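Local coordinates for protein bacterial regulatory proteins, tetR family (Corynebacterium glutamicum, PDB 3AQT) that binds resorcinol as a TetR-family transcriptional repressor and probably attaches to DNA through an N-terminal helix-turn-helix, at residues B[63-68]-B[144-149]; B[153-158]-B[182-187]. One frame throughout, in Å; residues are numbered along the deposited sequence.

Contact 1. Residues B[63-68]-B[144-149]; sequences GVDNVG and FIQMGA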
loop_
_atom_site.group_PDB
_atom_site.type_symbol
_atom_site.label_atom_id
_atom_site.label_comp_id
_atom_site.label_asym_id
_atom_site.label_seq_id
_atom_site.Cartn_x
_atom_site.Cartn_y
_atom_site.Cartn_z
ATOM N N GLY B 63 -21.478 6.695 -5.537
ATOM C CA GLY B 63 -20.382 5.898 -5.006
ATOM C C GLY B 63 -19.979 4.828 -6.003
ATOM O O GLY B 63 -20.838 4.195 -6.603
ATOM N N VAL B 64 -18.680 4.621 -6.184
ATOM C CA VAL B 64 -18.194 3.637 -7.147
ATOM C C VAL B 64 -18.762 2.243 -6.906
ATOM O O VAL B 64 -18.911 1.442 -7.836
ATOM C CB VAL B 64 -16.644 3.533 -7.124
ATOM C CG1 VAL B 64 -16.020 4.911 -7.275
ATOM C CG2 VAL B 64 -16.189 2.893 -5.838
ATOM N N ASP B 65 -19.093 1.966 -5.651
ATOM C CA ASP B 65 -19.605 0.663 -5.262
ATOM C C ASP B 65 -21.109 0.463 -5.460
ATOM O O ASP B 65 -21.589 -0.669 -5.478
ATOM C CB ASP B 65 -19.234 0.405 -3.798
ATOM C CG ASP B 65 -19.494 -1.028 -3.375
ATOM O OD1 ASP B 65 -18.984 -1.950 -4.056
ATOM O OD2 ASP B 65 -20.209 -1.225 -2.362
ATOM N N ASN B 66 -21.851 1.552 -5.630
ATOM C CA ASN B 66 -23.293 1.448 -5.795
ATOM C C ASN B 66 -23.812 1.646 -7.210
ATOM O O ASN B 66 -24.958 2.041 -7.391
ATOM C CB ASN B 66 -23.980 2.440 -4.866
ATOM C CG ASN B 66 -23.538 2.280 -3.431
ATOM O OD1 ASN B 66 -23.649 1.194 -2.857
ATOM N ND2 ASN B 66 -23.026 3.357 -2.841
ATOM N N VAL B 67 -22.986 1.365 -8.213
ATOM C CA VAL B 67 -23.411 1.528 -9.600
ATOM C C VAL B 67 -23.059 0.299 -10.421
ATOM O O VAL B 67 -21.890 -0.065 -10.533
ATOM C CB VAL B 67 -22.743 2.758 -10.258
ATOM C CG1 VAL B 67 -23.220 2.897 -11.688
ATOM C CG2 VAL B 67 -23.062 4.019 -9.468
ATOM N N GLY B 68 -24.072 -0.331 -11.002
ATOM C CA GLY B 68 -23.834 -1.518 -11.799
ATOM C C GLY B 68 -23.640 -1.176 -13.254
ATOM O O GLY B 68 -23.946 -0.060 -13.678
ATOM N N PHE B 144 -9.707 4.610 -3.207
ATOM C CA PHE B 144 -8.749 4.150 -2.209
ATOM C C PHE B 144 -9.179 2.986 -1.329
ATOM O O PHE B 144 -8.338 2.357 -0.693
ATOM C CB PHE B 144 -8.316 5.328 -1.339
ATOM C CG PHE B 144 -7.420 6.295 -2.050
ATOM C CD1 PHE B 144 -6.059 6.052 -2.154
ATOM C CD2 PHE B 144 -7.943 7.420 -2.663
ATOM C CE1 PHE B 144 -5.232 6.913 -2.858
ATOM C CE2 PHE B 144 -7.123 8.288 -3.371
ATOM C CZ PHE B 144 -5.764 8.031 -3.468
ATOM N N ILE B 145 -10.473 2.688 -1.294
ATOM C CA ILE B 145 -10.958 1.584 -0.471
ATOM C C ILE B 145 -11.338 0.359 -1.299
ATOM O O ILE B 145 -10.687 -0.678 -1.197
ATOM C CB ILE B 145 -12.167 2.019 0.398
ATOM C CG1 ILE B 145 -13.275 2.594 -0.489
ATOM C CG2 ILE B 145 -11.719 3.048 1.431
ATOM C CD1 ILE B 145 -14.539 3.086 0.240
ATOM N N GLN B 146 -12.378 0.485 -2.123
ATOM C CA GLN B 146 -12.850 -0.619 -2.960
ATOM C C GLN B 146 -12.005 -0.938 -4.197
ATOM O O GLN B 146 -12.472 -1.638 -5.096
ATOM C CB GLN B 146 -14.287 -0.364 -3.431
ATOM C CG GLN B 146 -15.371 -0.616 -2.403
ATOM C CD GLN B 146 -15.896 0.662 -1.794
ATOM O OE1 GLN B 146 -16.241 1.604 -2.505
ATOM N NE2 GLN B 146 -15.969 0.701 -0.468
HETATM N N MSE B 147 -10.777 -0.436 -4.262
HETATM C CA MSE B 147 -9.945 -0.713 -5.431
HETATM C C MSE B 147 -8.523 -1.094 -5.021
HETATM O O MSE B 147 -7.768 -0.277 -4.483
HETATM C CB MSE B 147 -9.946 0.505 -6.374
HETATM C CG MSE B 147 -9.247 0.294 -7.731
HETATM SE SE MSE B 147 -9.523 1.755 -9.030
HETATM C CE MSE B 147 -8.513 3.155 -8.143
ATOM N N GLY B 148 -8.171 -2.354 -5.268
ATOM C CA GLY B 148 -6.846 -2.833 -4.919
ATOM C C GLY B 148 -5.822 -2.426 -5.957
ATOM O O GLY B 148 -4.616 -2.497 -5.723
ATOM N N ALA B 149 -6.314 -2.004 -7.113
ATOM C CA ALA B 149 -5.444 -1.581 -8.188
ATOM C C ALA B 149 -5.190 -0.079 -8.095
ATOM O O ALA B 149 -4.688 0.528 -9.041
ATOM C CB ALA B 149 -6.066 -1.935 -9.542
#
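Q146 reaches from the C-terminal end of helix 138-146 to V64 and D65, in the loop that leads from helix 41-62 into helix 69-75. In this all-helical TetR-type repressor the contact joins the N-terminal helix-turn-helix part, predicted to bind DNA, to the C-terminal ligand-binding part. It is small, with 115 Å² buried between the segments, and Q146 contributes the largest share. The backbones stay well apart: the nearest CA atoms, those of D65 and Q146, are 7.3 Å from each other, and the glutamine side chain spans the distance.

Its CG leaves anti to the carbonyl carbon; the bend at chi2 (102°) swings the amide toward the loop, and chi3 (50°) turns OE1 rather than NE2 to it. Q146 OE1 lies 3.5 Å from D65 CB and 3.6 Å from V64 CG2, so a polar atom touches two carbons and the approach is van der Waals in kind. D65 and Q146 run across each other at about a right angle, the carboxylate and amide planes 38° apart. V64 is the buried member: it also packs on M59 of helix 41-62 and on I139 and F143 of helix 138-146, while D65 and Q146 are exposed. Both V64 O and V67 O accept hydrogen bonds from R90 NH2, which ties the loop to the start of helix 90-111. N66 N donates to G63 O at 3.0 Å, closing a type I beta turn that centres on V64 and D65 and presents both to Q146. At the exposed margin, D65 OD1 comes to 4.2 Å from Q146 CG.

Contact 2. Residues B[153-158]-B[182-187]; sequences VLMRIL and LATTCT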
loop_
_atom_site.group_PDB
_atom_site.type_symbol
_atom_site.label_atom_id
_atom_site.label_comp_id
_atom_site.label_asym_id
_atom_site.label_seq_id
_atom_site.Cartn_x
_atom_site.Cartn_y
_atom_site.Cartn_z
ATOM N N VAL B 153 -2.629 2.308 -10.659
ATOM C CA VAL B 153 -3.206 3.445 -11.370
ATOM C C VAL B 153 -2.475 4.721 -10.963
ATOM O O VAL B 153 -2.062 5.506 -11.809
ATOM C CB VAL B 153 -4.719 3.607 -11.068
ATOM C CG1 VAL B 153 -5.253 4.858 -11.756
ATOM C CG2 VAL B 153 -5.491 2.381 -11.549
ATOM N N LEU B 154 -2.315 4.921 -9.663
ATOM C CA LEU B 154 -1.609 6.089 -9.171
ATOM C C LEU B 154 -0.212 6.155 -9.786
ATOM O O LEU B 154 0.255 7.226 -10.171
ATOM C CB LEU B 154 -1.515 6.052 -7.644
ATOM C CG LEU B 154 -2.819 6.386 -6.922
ATOM C CD1 LEU B 154 -2.705 6.058 -5.447
ATOM C CD2 LEU B 154 -3.144 7.852 -7.130
HETATM N N MSE B 155 0.437 5.001 -9.909
HETATM C CA MSE B 155 1.780 4.939 -10.477
HETATM C C MSE B 155 1.852 5.262 -11.959
HETATM O O MSE B 155 2.857 5.783 -12.432
HETATM C CB MSE B 155 2.400 3.563 -10.209
HETATM C CG MSE B 155 2.754 3.334 -8.741
HETATM SE SE MSE B 155 4.340 4.303 -8.125
HETATM C CE MSE B 155 3.744 6.093 -8.401
ATOM N N ARG B 156 0.794 4.954 -12.698
ATOM C CA ARG B 156 0.784 5.230 -14.131
ATOM C C ARG B 156 0.544 6.706 -14.398
ATOM O O ARG B 156 1.116 7.280 -15.318
ATOM C CB ARG B 156 -0.333 4.454 -14.847
ATOM C CG ARG B 156 -0.272 2.960 -14.740
ATOM C CD ARG B 156 -1.133 2.318 -15.808
ATOM N NE ARG B 156 -2.575 2.467 -15.594
ATOM C CZ ARG B 156 -3.343 1.549 -15.010
ATOM N NH1 ARG B 156 -2.815 0.414 -14.570
ATOM N NH2 ARG B 156 -4.648 1.750 -14.899
ATOM N N ILE B 157 -0.317 7.314 -13.593
ATOM C CA ILE B 157 -0.684 8.709 -13.785
ATOM C C ILE B 157 0.088 9.748 -12.987
ATOM O O ILE B 157 0.591 10.709 -13.566
ATOM C CB ILE B 157 -2.192 8.911 -13.502
ATOM C CG1 ILE B 157 -3.011 7.877 -14.283
ATOM C CG2 ILE B 157 -2.613 10.316 -13.888
ATOM C CD1 ILE B 157 -2.893 7.889 -15.834
ATOM N N LEU B 158 0.182 9.572 -11.671
ATOM C CA LEU B 158 0.877 10.546 -10.831
ATOM C C LEU B 158 2.324 10.192 -10.508
ATOM O O LEU B 158 3.086 11.045 -10.055
ATOM C CB LEU B 158 0.105 10.755 -9.529
ATOM C CG LEU B 158 -1.335 11.242 -9.707
ATOM C CD1 LEU B 158 -2.012 11.364 -8.348
ATOM C CD2 LEU B 158 -1.334 12.578 -10.434
ATOM N N LEU B 182 11.972 3.639 -5.729
ATOM C CA LEU B 182 11.507 3.179 -4.433
ATOM C C LEU B 182 10.763 4.298 -3.714
ATOM O O LEU B 182 9.677 4.087 -3.182
ATOM C CB LEU B 182 12.686 2.723 -3.574
ATOM C CG LEU B 182 12.269 2.306 -2.157
ATOM C CD1 LEU B 182 11.503 0.989 -2.236
ATOM C CD2 LEU B 182 13.485 2.160 -1.254
ATOM N N ALA B 183 11.342 5.493 -3.702
ATOM C CA ALA B 183 10.707 6.617 -3.027
ATOM C C ALA B 183 9.366 6.932 -3.661
ATOM O O ALA B 183 8.406 7.267 -2.974
ATOM C CB ALA B 183 11.610 7.843 -3.072
ATOM N N THR B 184 9.290 6.825 -4.976
ATOM C CA THR B 184 8.034 7.110 -5.653
ATOM C C THR B 184 6.963 6.077 -5.298
ATOM O O THR B 184 5.845 6.430 -4.926
ATOM C CB THR B 184 8.222 7.135 -7.192
ATOM O OG1 THR B 184 9.133 8.189 -7.535
ATOM C CG2 THR B 184 6.885 7.374 -7.896
ATOM N N THR B 185 7.308 4.801 -5.401
ATOM C CA THR B 185 6.338 3.764 -5.107
ATOM C C THR B 185 5.940 3.719 -3.629
ATOM O O THR B 185 4.779 3.460 -3.308
ATOM C CB THR B 185 6.846 2.380 -5.572
ATOM O OG1 THR B 185 5.757 1.452 -5.553
ATOM C CG2 THR B 185 7.963 1.875 -4.675
ATOM N N CYS B 186 6.885 3.991 -2.730
ATOM C CA CYS B 186 6.581 3.980 -1.300
ATOM C C CYS B 186 5.674 5.140 -0.922
ATOM O O CYS B 186 4.818 5.016 -0.040
ATOM C CB CYS B 186 7.866 4.041 -0.471
ATOM S SG CYS B 186 8.773 2.483 -0.441
ATOM N N THR B 187 5.871 6.271 -1.591
ATOM C CA THR B 187 5.063 7.453 -1.341
ATOM C C THR B 187 3.592 7.112 -1.577
ATOM O O THR B 187 2.740 7.390 -0.738
ATOM C CB THR B 187 5.484 8.613 -2.273
ATOM O OG1 THR B 187 6.843 8.966 -1.999
ATOM C CG2 THR B 187 4.603 9.825 -2.060
#
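Two helical segments face each other here, closest at M155 and T185, whose CA atoms are 7.1 Å apart. L158 N bonds to L154 O on one side, and C186 N to L182 O on the other, but the segments themselves meet through van der Waals contacts alone. Selenomethionine M155 does most of the work. Bends at chi2 (-74°) and chi3 (62°) fold its end against the other helix, setting SE 3.7 Å from T185 CA and CE 3.4 Å from T184 CG2. The threonines meet it differently. T184 offers its methyl, held anti to the backbone N, while its hydroxyl bonds to L180 O; T185 offers its backbone and CB, its OG1 being bonded to H151 NE2.

The contact is buried beside the resorcinol pocket, which L158 helps to line, and the side chain of M155 is about 8 Å from the ligand. F188 of helix 180-199 continues the packing against L154, M155 and L158. Helix 159-171 covers T184 through R163 and L166, and T185 packs on A193 of the second subunit.

How the contacts relate
From the N terminus, the chain passes through helix 41-62 into the loop of contact 1, then through helices 69-75, 90-111 and 119-134 before helix 138-146 returns to that loop. Contact 1 thus closes a long excursion, 75 residues between its segments, and spans the junction between the two parts of the fold. Contact 2 opens only afterwards: helix 150-157 is followed by helix 159-171, and helix 180-199 closes a loop of 23 residues wholly inside the C-terminal part. The two are in series, neither nested nor crossed, with centres 20 Å apart. They nevertheless touch where F144 CE1 packs 3.7 Å from L154 CD1, between the successive helices 138-146 and 150-157.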